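Local coordinates for protein AvrRxo1-ORF2 (Xanthomonas oryzae pv. oryzicola, PDB 4Z8T) that binds the type III effector AvrRxo1-ORF1, a protein with a polynucleotide kinase domain, and probably serves as its molecular chaperone, at residues 39-42 with 46-49; 68-73 with 93-98; 72-77 with 82-87. One frame throughout, in Å; residues are numbered along the deposited sequence.

Interaction 1 of 3, residues 39-42 with 46-49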
ATOM      1  N   GLY B  39       2.002  -5.908  25.831  1.00 34.18           N
ATOM      2  CA  GLY B  39       2.723  -5.536  27.036  1.00 35.43           C
ATOM      3  C   GLY B  39       3.969  -4.701  26.810  1.00 41.13           C
ATOM      4  O   GLY B  39       4.870  -4.675  27.651  1.00 38.70           O
ATOM      5  N   LYS B  40       4.023  -4.008  25.675  1.00 34.41           N
ATOM      6  CA  LYS B  40       5.155  -3.145  25.351  1.00 36.74           C
ATOM      7  C   LYS B  40       5.292  -2.047  26.405  1.00 33.56           C
ATOM      8  O   LYS B  40       4.293  -1.482  26.849  1.00 35.28           O
ATOM      9  CB  LYS B  40       4.943  -2.541  23.956  1.00 33.17           C
ATOM     10  CG  LYS B  40       5.995  -1.539  23.483  1.00 34.59           C
ATOM     11  CD  LYS B  40       5.857  -1.355  21.972  1.00 33.03           C
ATOM     12  CE  LYS B  40       6.731  -0.235  21.451  1.00 31.99           C
ATOM     13  NZ  LYS B  40       7.306  -0.613  20.130  1.00 32.93           N
ATOM     14  N   GLU B  41       6.523  -1.763  26.825  1.00 37.88           N
ATOM     15  CA  GLU B  41       6.774  -0.739  27.837  1.00 38.18           C
ATOM     16  C   GLU B  41       6.206   0.616  27.418  1.00 39.72           C
ATOM     17  O   GLU B  41       6.354   1.040  26.268  1.00 37.92           O
ATOM     18  CB  GLU B  41       8.276  -0.629  28.131  1.00 39.22           C
ATOM     19  CG  GLU B  41       8.646   0.412  29.174  1.00 42.07           C
ATOM     20  CD  GLU B  41      10.134   0.430  29.478  1.00 44.36           C
ATOM     21  OE1 GLU B  41      10.863  -0.452  28.972  1.00 45.75           O
ATOM     22  OE2 GLU B  41      10.575   1.328  30.229  1.00 50.24           O
ATOM     23  N   ARG B  42       5.530   1.279  28.347  1.00 34.23           N
ATOM     24  CA  ARG B  42       4.937   2.583  28.086  1.00 37.10           C
ATOM     25  C   ARG B  42       6.008   3.610  27.731  1.00 41.26           C
ATOM     26  O   ARG B  42       7.041   3.683  28.398  1.00 39.57           O
ATOM     27  CB  ARG B  42       4.179   3.064  29.316  1.00 40.93           C
ATOM     28  CG  ARG B  42       3.493   4.389  29.110  1.00 43.90           C
ATOM     29  CD  ARG B  42       2.004   4.196  28.919  1.00 50.94           C
ATOM     30  NE  ARG B  42       1.402   3.581  30.099  1.00 54.45           N
ATOM     31  CZ  ARG B  42       0.097   3.562  30.352  1.00 57.02           C
ATOM     32  NH1 ARG B  42      -0.757   4.130  29.508  1.00 56.40           N
ATOM     33  NH2 ARG B  42      -0.355   2.977  31.455  1.00 56.38           N
ATOM     34  N   GLU B  46      11.539  10.947  29.305  1.00 52.56           N
ATOM     35  CA  GLU B  46      12.539  11.265  30.314  1.00 52.08           C
ATOM     36  C   GLU B  46      13.427  10.069  30.655  1.00 51.89           C
ATOM     37  O   GLU B  46      14.644  10.216  30.773  1.00 54.73           O
ATOM     38  CB  GLU B  46      11.869  11.835  31.566  1.00 58.04           C
ATOM     39  CG  GLU B  46      11.041  13.083  31.291  1.00 57.64           C
ATOM     40  CD  GLU B  46      10.434  13.680  32.546  1.00 64.44           C
ATOM     41  OE1 GLU B  46      10.613  13.092  33.637  1.00 63.70           O
ATOM     42  OE2 GLU B  46       9.778  14.739  32.440  1.00 66.03           O
ATOM     43  N   GLU B  47      12.829   8.890  30.806  1.00 48.69           N
ATOM     44  CA  GLU B  47      13.625   7.686  31.021  1.00 51.12           C
ATOM     45  C   GLU B  47      14.472   7.416  29.788  1.00 52.00           C
ATOM     46  O   GLU B  47      15.617   6.969  29.899  1.00 51.35           O
ATOM     47  CB  GLU B  47      12.754   6.461  31.313  1.00 51.75           C
ATOM     48  CG  GLU B  47      13.573   5.186  31.525  1.00 53.72           C
ATOM     49  CD  GLU B  47      12.756   3.910  31.393  1.00 53.74           C
ATOM     50  OE1 GLU B  47      11.509   3.984  31.463  1.00 54.91           O
ATOM     51  OE2 GLU B  47      13.364   2.828  31.220  1.00 54.42           O
ATOM     52  N   LEU B  48      13.896   7.681  28.616  1.00 50.02           N
ATOM     53  CA  LEU B  48      14.630   7.549  27.364  1.00 50.50           C
ATOM     54  C   LEU B  48      15.845   8.470  27.385  1.00 49.64           C
ATOM     55  O   LEU B  48      16.963   8.035  27.115  1.00 50.80           O
ATOM     56  CB  LEU B  48      13.738   7.876  26.160  1.00 47.72           C
ATOM     57  CG  LEU B  48      14.405   7.674  24.793  1.00 48.24           C
ATOM     58  CD1 LEU B  48      14.875   6.241  24.637  1.00 42.56           C
ATOM     59  CD2 LEU B  48      13.469   8.052  23.659  1.00 44.32           C
ATOM     60  N   GLU B  49      15.619   9.733  27.737  1.00 49.73           N
ATOM     61  CA  GLU B  49      16.676  10.747  27.730  1.00 52.15           C
ATOM     62  C   GLU B  49      17.783  10.509  28.762  1.00 54.28           C
ATOM     63  O   GLU B  49      18.755  11.262  28.817  1.00 55.98           O
ATOM     64  CB  GLU B  49      16.069  12.148  27.885  1.00 54.11           C
ATOM     65  CG  GLU B  49      15.425  12.663  26.602  1.00 52.22           C
ATOM     66  CD  GLU B  49      14.579  13.903  26.807  1.00 56.30           C
ATOM     67  OE1 GLU B  49      14.281  14.242  27.972  1.00 57.00           O
ATOM     68  OE2 GLU B  49      14.201  14.538  25.797  1.00 58.00           O
TER
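The carboxylates of E41 and E47 approach from opposite directions, each at the end of a fully stretched chain. E41 OE2 stands 3.1 Å from E47 OE1 and 3.3 Å from E47 OE2, so one oxygen of E41 faces both oxygens of E47, and the two carboxylate planes are turned 31° apart. As charged carboxylates all these oxygens are acceptors; such a pair may raise the tendency of one to take up a proton. In E41 the CG lies opposite the main-chain nitrogen (chi1 180°), an extension that carries the acid across to the start of helix 84-94. There OE1 accepts from L84 N, and the positive end of that helix probably offsets part of the charge. Helix 6-38 has just closed in a Schellman motif at G39, whose positive phi suits glycine, and the loop that follows brings E41 to helix 45-51. E41 pairs with M82 through the backbone, and its carbonyl O also accepts from the Y74 hydroxyl. E47 is anchored at its own main chain, where its N donates to D44 OD1, while its side chain also rests on L84.

Interaction 2 of 3, residues 68-73 with 93-98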
ATOM      1  N   ASP B  68       6.959  13.966  20.283  1.00 43.08           N
ATOM      2  CA  ASP B  68       6.199  13.459  19.145  1.00 44.18           C
ATOM      3  C   ASP B  68       7.054  12.664  18.150  1.00 40.22           C
ATOM      4  O   ASP B  68       6.575  11.695  17.561  1.00 37.05           O
ATOM      5  CB  ASP B  68       5.438  14.594  18.444  1.00 45.63           C
ATOM      6  CG  ASP B  68       4.280  15.137  19.287  1.00 53.36           C
ATOM      7  OD1 ASP B  68       4.423  15.223  20.531  1.00 53.81           O
ATOM      8  OD2 ASP B  68       3.225  15.476  18.705  1.00 55.82           O
ATOM      9  N   ILE B  69       8.312  13.058  17.971  1.00 39.17           N
ATOM     10  CA  ILE B  69       9.218  12.309  17.101  1.00 32.82           C
ATOM     11  C   ILE B  69       9.507  10.915  17.661  1.00 32.07           C
ATOM     12  O   ILE B  69       9.383   9.909  16.952  1.00 27.99           O
ATOM     13  CB  ILE B  69      10.556  13.063  16.882  1.00 34.11           C
ATOM     14  CG1 ILE B  69      10.355  14.268  15.960  1.00 37.05           C
ATOM     15  CG2 ILE B  69      11.600  12.144  16.284  1.00 31.63           C
ATOM     16  CD1 ILE B  69      11.519  15.241  15.976  1.00 37.09           C
ATOM     17  N   TYR B  70       9.893  10.844  18.933  1.00 31.23           N
ATOM     18  CA  TYR B  70      10.358   9.580  19.487  1.00 29.26           C
ATOM     19  C   TYR B  70       9.247   8.659  19.954  1.00 25.82           C
ATOM     20  O   TYR B  70       9.378   7.445  19.854  1.00 26.76           O
ATOM     21  CB  TYR B  70      11.421   9.789  20.574  1.00 32.62           C
ATOM     22  CG  TYR B  70      12.703  10.285  19.971  1.00 35.93           C
ATOM     23  CD1 TYR B  70      13.523   9.429  19.243  1.00 36.82           C
ATOM     24  CD2 TYR B  70      13.071  11.611  20.085  1.00 41.31           C
ATOM     25  CE1 TYR B  70      14.685   9.884  18.662  1.00 39.71           C
ATOM     26  CE2 TYR B  70      14.231  12.073  19.512  1.00 42.40           C
ATOM     27  CZ  TYR B  70      15.031  11.206  18.804  1.00 44.58           C
ATOM     28  OH  TYR B  70      16.182  11.673  18.234  1.00 50.04           O
ATOM     29  N   GLU B  71       8.159   9.228  20.456  1.00 29.23           N
ATOM     30  CA  GLU B  71       7.025   8.400  20.852  1.00 33.64           C
ATOM     31  C   GLU B  71       6.484   7.697  19.614  1.00 29.20           C
ATOM     32  O   GLU B  71       6.272   6.482  19.615  1.00 26.41           O
ATOM     33  CB  GLU B  71       5.924   9.232  21.521  1.00 36.51           C
ATOM     34  CG  GLU B  71       4.515   8.694  21.260  1.00 37.44           C
ATOM     35  CD  GLU B  71       3.593   8.816  22.453  1.00 45.10           C
ATOM     36  OE1 GLU B  71       4.090   9.102  23.567  1.00 47.76           O
ATOM     37  OE2 GLU B  71       2.370   8.609  22.276  1.00 42.34           O
ATOM     38  N   ARG B  72       6.285   8.465  18.550  1.00 29.08           N
ATOM     39  CA  ARG B  72       5.761   7.907  17.309  1.00 27.24           C
ATOM     40  C   ARG B  72       6.716   6.878  16.709  1.00 25.11           C
ATOM     41  O   ARG B  72       6.291   5.809  16.279  1.00 25.11           O
ATOM     42  CB  ARG B  72       5.460   9.022  16.308  1.00 27.51           C
ATOM     43  CG  ARG B  72       5.082   8.524  14.938  1.00 30.23           C
ATOM     44  CD  ARG B  72       4.665   9.664  14.029  1.00 31.59           C
ATOM     45  NE  ARG B  72       3.412  10.253  14.480  1.00 38.62           N
ATOM     46  CZ  ARG B  72       2.218   9.708  14.254  1.00 33.99           C
ATOM     47  NH1 ARG B  72       1.131  10.311  14.704  1.00 36.01           N
ATOM     48  NH2 ARG B  72       2.114   8.561  13.577  1.00 31.96           N
HETATM   49  N   MSE B  73       8.008   7.184  16.688  1.00 23.63           N
HETATM   50  CA  MSE B  73       8.979   6.215  16.185  1.00 20.56           C
HETATM   51  C   MSE B  73       8.925   4.915  16.986  1.00 22.98           C
HETATM   52  O   MSE B  73       8.892   3.823  16.433  1.00 19.55           O
HETATM   53  CB  MSE B  73      10.396   6.801  16.207  1.00 21.62           C
HETATM   54  CG  MSE B  73      11.441   5.838  15.715  1.00 21.67           C
HETATM   55 SE   MSE B  73      13.212   6.639  15.891  1.00 30.62          SE
HETATM   56  CE  MSE B  73      12.896   8.178  14.792  1.00 25.15           C
ATOM     57  N   THR B  93      22.100   4.371  17.312  1.00 31.32           N
ATOM     58  CA  THR B  93      22.475   3.988  15.950  1.00 30.56           C
ATOM     59  C   THR B  93      22.105   5.107  14.974  1.00 28.44           C
ATOM     60  O   THR B  93      22.903   5.477  14.104  1.00 26.24           O
ATOM     61  CB  THR B  93      21.781   2.671  15.523  1.00 30.55           C
ATOM     62  OG1 THR B  93      22.252   1.583  16.332  1.00 34.37           O
ATOM     63  CG2 THR B  93      22.059   2.350  14.066  1.00 29.37           C
ATOM     64  N   LEU B  94      20.904   5.660  15.132  1.00 25.48           N
ATOM     65  CA  LEU B  94      20.437   6.719  14.243  1.00 25.78           C
ATOM     66  C   LEU B  94      21.326   7.953  14.259  1.00 27.28           C
ATOM     67  O   LEU B  94      21.514   8.598  13.231  1.00 27.44           O
ATOM     68  CB  LEU B  94      19.003   7.127  14.570  1.00 27.51           C
ATOM     69  CG  LEU B  94      17.917   6.087  14.322  1.00 27.23           C
ATOM     70  CD1 LEU B  94      16.559   6.720  14.566  1.00 25.49           C
ATOM     71  CD2 LEU B  94      17.999   5.550  12.910  1.00 22.65           C
ATOM     72  N   PHE B  95      21.864   8.291  15.423  1.00 29.32           N
ATOM     73  CA  PHE B  95      22.722   9.468  15.503  1.00 30.64           C
ATOM     74  C   PHE B  95      24.198   9.147  15.367  1.00 28.08           C
ATOM     75  O   PHE B  95      25.049   9.996  15.604  1.00 31.37           O
ATOM     76  CB  PHE B  95      22.405  10.288  16.751  1.00 36.51           C
ATOM     77  CG  PHE B  95      21.096  10.995  16.658  1.00 38.72           C
ATOM     78  CD1 PHE B  95      20.998  12.200  15.981  1.00 42.67           C
ATOM     79  CD2 PHE B  95      19.952  10.432  17.194  1.00 40.57           C
ATOM     80  CE1 PHE B  95      19.786  12.852  15.868  1.00 44.65           C
ATOM     81  CE2 PHE B  95      18.742  11.073  17.084  1.00 44.29           C
ATOM     82  CZ  PHE B  95      18.655  12.289  16.424  1.00 46.44           C
ATOM     83  N   SER B  96      24.488   7.921  14.954  1.00 29.45           N
ATOM     84  CA  SER B  96      25.839   7.562  14.574  1.00 26.01           C
ATOM     85  C   SER B  96      26.035   7.746  13.079  1.00 26.92           C
ATOM     86  O   SER B  96      27.125   7.510  12.572  1.00 26.08           O
ATOM     87  CB  SER B  96      26.142   6.118  14.964  1.00 29.25           C
ATOM     88  OG  SER B  96      26.191   5.988  16.370  1.00 34.48           O
ATOM     89  N   TRP B  97      24.976   8.169  12.385  1.00 26.31           N
ATOM     90  CA  TRP B  97      24.989   8.282  10.929  1.00 25.19           C
ATOM     91  C   TRP B  97      24.302   9.554  10.475  1.00 24.98           C
ATOM     92  O   TRP B  97      23.482  10.108  11.207  1.00 27.62           O
ATOM     93  CB  TRP B  97      24.282   7.068  10.315  1.00 23.27           C
ATOM     94  CG  TRP B  97      25.006   5.813  10.613  1.00 23.09           C
ATOM     95  CD1 TRP B  97      24.849   5.014  11.709  1.00 22.87           C
ATOM     96  CD2 TRP B  97      26.045   5.228   9.832  1.00 22.65           C
ATOM     97  NE1 TRP B  97      25.721   3.956  11.647  1.00 25.38           N
ATOM     98  CE2 TRP B  97      26.468   4.065  10.501  1.00 22.43           C
ATOM     99  CE3 TRP B  97      26.652   5.569   8.620  1.00 23.54           C
ATOM    100  CZ2 TRP B  97      27.474   3.244   9.999  1.00 26.07           C
ATOM    101  CZ3 TRP B  97      27.641   4.753   8.121  1.00 23.90           C
ATOM    102  CH2 TRP B  97      28.043   3.605   8.806  1.00 20.89           C
ATOM    103  N   SER B  98      24.647  10.034   9.281  1.00 25.21           N
ATOM    104  CA  SER B  98      23.942  11.177   8.708  1.00 28.04           C
ATOM    105  C   SER B  98      22.572  10.733   8.208  1.00 29.60           C
ATOM    106  O   SER B  98      22.277   9.532   8.184  1.00 27.21           O
ATOM    107  CB  SER B  98      24.742  11.805   7.564  1.00 29.06           C
ATOM    108  OG  SER B  98      24.791  10.937   6.435  1.00 31.26           O
TER
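M73, present as selenomethionine, meets L94 tip to tip: M73 SE lies 3.6 Å from L94 CD1, and M73 CE follows at 3.9 Å from the same methyl. This contact ties helix 63-77 to the far end of helix 84-94, two consecutive helices packed back on each other through the loop at 78-83, a helical hairpin in an all-helical protein. The backbones are well apart here, with M73 CA 11.6 Å from L94 CA; the long unbranched methionine chain supplies the reach, and a methyl of the branched leucine is the end it meets. From a trans first torsion (chi1 179°) the M73 chain runs extended as far as SE, which makes the nearer contact, and the bend at the last torsion still leaves CE against CD1.

Beside this pair the rings of Y70 and F95 come from opposite directions and meet rim to rim, near each other's planes, with Y70 CZ 4.1 Å from F95 CE2. The phenol oxygen is modelled too close to F95, so its exact position is doubtful.

In the next shell, I69 CG2 sits 4.0 Å above the plane of the Y70 ring, over its centre, while F87 and V91 also pack against Y70. R162 of the AvrRxo1-ORF1 chain lies on both I69 and M73, placing this part of the helix at the interface with the effector. F95 is the first residue after helix 84-94 to leave the helical conformation. The turn after it is held at S96, where OG bonds to E92 O and S96 N donates to T93 O at 3.0 Å.

Interaction 3 of 3, residues 72-77 with 82-87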
ATOM      1  N   ARG B  72       6.285   8.465  18.550  1.00 29.08           N
ATOM      2  CA  ARG B  72       5.761   7.907  17.309  1.00 27.24           C
ATOM      3  C   ARG B  72       6.716   6.878  16.709  1.00 25.11           C
ATOM      4  O   ARG B  72       6.291   5.809  16.279  1.00 25.11           O
ATOM      5  CB  ARG B  72       5.460   9.022  16.308  1.00 27.51           C
ATOM      6  CG  ARG B  72       5.082   8.524  14.938  1.00 30.23           C
ATOM      7  CD  ARG B  72       4.665   9.664  14.029  1.00 31.59           C
ATOM      8  NE  ARG B  72       3.412  10.253  14.480  1.00 38.62           N
ATOM      9  CZ  ARG B  72       2.218   9.708  14.254  1.00 33.99           C
ATOM     10  NH1 ARG B  72       1.131  10.311  14.704  1.00 36.01           N
ATOM     11  NH2 ARG B  72       2.114   8.561  13.577  1.00 31.96           N
HETATM   12  N   MSE B  73       8.008   7.184  16.688  1.00 23.63           N
HETATM   13  CA  MSE B  73       8.979   6.215  16.185  1.00 20.56           C
HETATM   14  C   MSE B  73       8.925   4.915  16.986  1.00 22.98           C
HETATM   15  O   MSE B  73       8.892   3.823  16.433  1.00 19.55           O
HETATM   16  CB  MSE B  73      10.396   6.801  16.207  1.00 21.62           C
HETATM   17  CG  MSE B  73      11.441   5.838  15.715  1.00 21.67           C
HETATM   18 SE   MSE B  73      13.212   6.639  15.891  1.00 30.62          SE
HETATM   19  CE  MSE B  73      12.896   8.178  14.792  1.00 25.15           C
ATOM     20  N   TYR B  74       8.879   5.046  18.306  1.00 22.86           N
ATOM     21  CA  TYR B  74       8.860   3.898  19.195  1.00 24.08           C
ATOM     22  C   TYR B  74       7.680   2.974  18.891  1.00 21.51           C
ATOM     23  O   TYR B  74       7.844   1.761  18.748  1.00 22.58           O
ATOM     24  CB  TYR B  74       8.779   4.418  20.633  1.00 23.02           C
ATOM     25  CG  TYR B  74       8.706   3.368  21.725  1.00 27.97           C
ATOM     26  CD1 TYR B  74       9.758   2.498  21.955  1.00 26.61           C
ATOM     27  CD2 TYR B  74       7.588   3.278  22.543  1.00 29.97           C
ATOM     28  CE1 TYR B  74       9.697   1.556  22.968  1.00 32.80           C
ATOM     29  CE2 TYR B  74       7.520   2.344  23.556  1.00 31.42           C
ATOM     30  CZ  TYR B  74       8.573   1.487  23.761  1.00 34.19           C
ATOM     31  OH  TYR B  74       8.509   0.553  24.767  1.00 37.11           O
ATOM     32  N   TYR B  75       6.497   3.561  18.769  1.00 25.13           N
ATOM     33  CA  TYR B  75       5.281   2.772  18.609  1.00 23.15           C
ATOM     34  C   TYR B  75       5.008   2.349  17.174  1.00 21.95           C
ATOM     35  O   TYR B  75       4.587   1.223  16.942  1.00 21.40           O
ATOM     36  CB  TYR B  75       4.070   3.526  19.141  1.00 23.23           C
ATOM     37  CG  TYR B  75       3.988   3.513  20.653  1.00 23.48           C
ATOM     38  CD1 TYR B  75       3.909   2.312  21.345  1.00 28.64           C
ATOM     39  CD2 TYR B  75       3.986   4.694  21.375  1.00 30.65           C
ATOM     40  CE1 TYR B  75       3.831   2.292  22.731  1.00 29.76           C
ATOM     41  CE2 TYR B  75       3.907   4.687  22.767  1.00 30.14           C
ATOM     42  CZ  TYR B  75       3.832   3.477  23.429  1.00 30.58           C
ATOM     43  OH  TYR B  75       3.758   3.441  24.804  1.00 33.17           O
ATOM     44  N   VAL B  76       5.228   3.256  16.225  1.00 19.98           N
ATOM     45  CA  VAL B  76       4.832   2.999  14.839  1.00 20.71           C
ATOM     46  C   VAL B  76       5.924   2.307  14.040  1.00 22.93           C
ATOM     47  O   VAL B  76       5.657   1.363  13.296  1.00 21.91           O
ATOM     48  CB  VAL B  76       4.410   4.287  14.133  1.00 21.08           C
ATOM     49  CG1 VAL B  76       4.018   4.004  12.694  1.00 21.76           C
ATOM     50  CG2 VAL B  76       3.247   4.914  14.862  1.00 23.66           C
ATOM     51  N   GLU B  77       7.163   2.757  14.202  1.00 18.97           N
ATOM     52  CA  GLU B  77       8.248   2.208  13.391  1.00 20.43           C
ATOM     53  C   GLU B  77       8.901   0.968  13.969  1.00 24.22           C
ATOM     54  O   GLU B  77       9.472   0.171  13.232  1.00 23.03           O
ATOM     55  CB  GLU B  77       9.315   3.267  13.153  1.00 20.37           C
ATOM     56  CG  GLU B  77       8.888   4.403  12.278  1.00 20.81           C
ATOM     57  CD  GLU B  77      10.046   5.340  12.018  1.00 22.63           C
ATOM     58  OE1 GLU B  77       9.926   6.545  12.331  1.00 23.27           O
ATOM     59  OE2 GLU B  77      11.090   4.858  11.514  1.00 22.70           O
HETATM   60  N   MSE B  82      10.156  -3.938  22.604  1.00 41.42           N
HETATM   61  CA  MSE B  82       9.291  -3.993  23.785  1.00 42.48           C
HETATM   62  C   MSE B  82       9.671  -3.008  24.891  1.00 41.62           C
HETATM   63  O   MSE B  82       8.839  -2.658  25.740  1.00 41.32           O
HETATM   64  CB  MSE B  82       9.269  -5.418  24.346  1.00 44.66           C
HETATM   65  CG  MSE B  82       8.672  -6.446  23.408  1.00 43.33           C
HETATM   66 SE   MSE B  82       6.767  -6.161  23.161  1.00 51.32          SE
HETATM   67  CE  MSE B  82       6.788  -5.721  21.264  1.00 40.10           C
ATOM     68  N   THR B  83      10.921  -2.551  24.870  1.00 42.63           N
ATOM     69  CA  THR B  83      11.469  -1.754  25.963  1.00 41.59           C
ATOM     70  C   THR B  83      12.184  -0.488  25.493  1.00 42.59           C
ATOM     71  O   THR B  83      12.704  -0.441  24.377  1.00 41.20           O
ATOM     72  CB  THR B  83      12.450  -2.596  26.798  1.00 45.30           C
ATOM     73  OG1 THR B  83      13.446  -3.164  25.936  1.00 46.04           O
ATOM     74  CG2 THR B  83      11.711  -3.722  27.500  1.00 46.13           C
ATOM     75  N   LEU B  84      12.215   0.526  26.356  1.00 41.82           N
ATOM     76  CA  LEU B  84      12.899   1.780  26.055  1.00 42.32           C
ATOM     77  C   LEU B  84      14.413   1.606  26.040  1.00 45.36           C
ATOM     78  O   LEU B  84      15.131   2.393  25.417  1.00 43.20           O
ATOM     79  CB  LEU B  84      12.511   2.862  27.061  1.00 44.85           C
ATOM     80  CG  LEU B  84      11.068   3.363  27.026  1.00 44.24           C
ATOM     81  CD1 LEU B  84      10.833   4.348  28.146  1.00 45.58           C
ATOM     82  CD2 LEU B  84      10.763   4.024  25.704  1.00 40.09           C
ATOM     83  N   LYS B  85      14.893   0.573  26.726  1.00 46.84           N
ATOM     84  CA  LYS B  85      16.319   0.274  26.774  1.00 46.23           C
ATOM     85  C   LYS B  85      16.757  -0.269  25.422  1.00 46.67           C
ATOM     86  O   LYS B  85      17.869  -0.012  24.955  1.00 47.17           O
ATOM     87  CB  LYS B  85      16.597  -0.751  27.876  1.00 48.75           C
ATOM     88  CG  LYS B  85      18.067  -0.952  28.209  1.00 51.55           C
ATOM     89  CD  LYS B  85      18.631  -2.202  27.552  1.00 53.70           C
ATOM     90  CE  LYS B  85      19.893  -2.664  28.268  1.00 56.95           C
ATOM     91  NZ  LYS B  85      19.623  -2.940  29.709  1.00 60.73           N
ATOM     92  N   GLU B  86      15.859  -1.020  24.801  1.00 44.32           N
ATOM     93  CA  GLU B  86      16.066  -1.571  23.472  1.00 44.61           C
ATOM     94  C   GLU B  86      16.062  -0.427  22.467  1.00 40.61           C
ATOM     95  O   GLU B  86      16.959  -0.305  21.629  1.00 41.18           O
ATOM     96  CB  GLU B  86      14.906  -2.516  23.173  1.00 45.48           C
ATOM     97  CG  GLU B  86      15.133  -3.571  22.110  1.00 47.80           C
ATOM     98  CD  GLU B  86      14.070  -4.658  22.181  1.00 49.17           C
ATOM     99  OE1 GLU B  86      13.143  -4.532  23.014  1.00 48.25           O
ATOM    100  OE2 GLU B  86      14.161  -5.641  21.418  1.00 56.53           O
ATOM    101  N   PHE B  87      15.033   0.408  22.574  1.00 36.55           N
ATOM    102  CA  PHE B  87      14.835   1.543  21.684  1.00 37.43           C
ATOM    103  C   PHE B  87      16.020   2.493  21.760  1.00 37.98           C
ATOM    104  O   PHE B  87      16.401   3.099  20.761  1.00 36.03           O
ATOM    105  CB  PHE B  87      13.542   2.270  22.054  1.00 35.52           C
ATOM    106  CG  PHE B  87      13.155   3.359  21.092  1.00 29.60           C
ATOM    107  CD1 PHE B  87      12.948   3.079  19.752  1.00 31.97           C
ATOM    108  CD2 PHE B  87      12.976   4.655  21.533  1.00 29.50           C
ATOM    109  CE1 PHE B  87      12.585   4.078  18.876  1.00 25.63           C
ATOM    110  CE2 PHE B  87      12.611   5.659  20.664  1.00 32.44           C
ATOM    111  CZ  PHE B  87      12.413   5.369  19.328  1.00 26.16           C
TER
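Y74 lays its ring edge against the face of F87, a T-shaped stack with centroids 5.2 Å apart and planes at 66°. The nearest approach is Y74 CD1 to F87 CG at 3.6 Å, and Y74 CB adds a CH-pi contact, 4.0 Å from the F87 centroid and nearly above it. One aromatic face thus receives both the root and the rim of the tyrosine. The Y74 side chain leaves the backbone with its ring pointing away from N (chi1 178°), which swings it off helix 63-77 into the start of helix 84-94. There L84 CD2 sits over one face of the tyrosine in a second CH-pi contact, 4.0 Å from the ring centroid and 17° off its normal, a place where a branched aliphatic chain fits well.

M73 approaches F87 on another flank: its SE is 3.8 Å from F87 CZ, an oblique Met-aromatic contact, while its CG lies at the phenyl edge.

The turn that meets the Y74 ring edge with T83 O is itself organised. T83 is the N-cap of helix 84-94, its OG1 accepting weakly from E86 N, and M82 N donates to E86 OE1 at 3.1 Å from above the carboxylate plane. The polar end of Y74 is held by E41, and K40 makes a cation-pi contact with the ring. Tyrosine therefore suits this place twice over: its carbon rim builds the apolar join between the helices, while its hydroxyl, engaged with the loop after helix 6-38, probably helps to hold that loop.

In the fold
Interactions 2 and 3 join the same elements, helices 63-77 and 84-94, and share R72 and M73, of which M73 takes part in both contacts. Interaction 3 works near the connecting loop, where the contact is buried and aromatic; interaction 2 works at the far end, partly buried, with thinner apolar contacts. Both border the effector chain. Interaction 1 differs from them: it is a surface meeting of two acids, placing the loop after helix 6-38 beside helix 45-51. It is nonetheless close to interaction 3, their centres about 8 Å apart, and the two are joined through E41 and Y74. Packing of L48 on Y70 connects interaction 1 to interaction 2. Charge marks the surface contact, whereas hydrocarbon and rings fill the two between the helices.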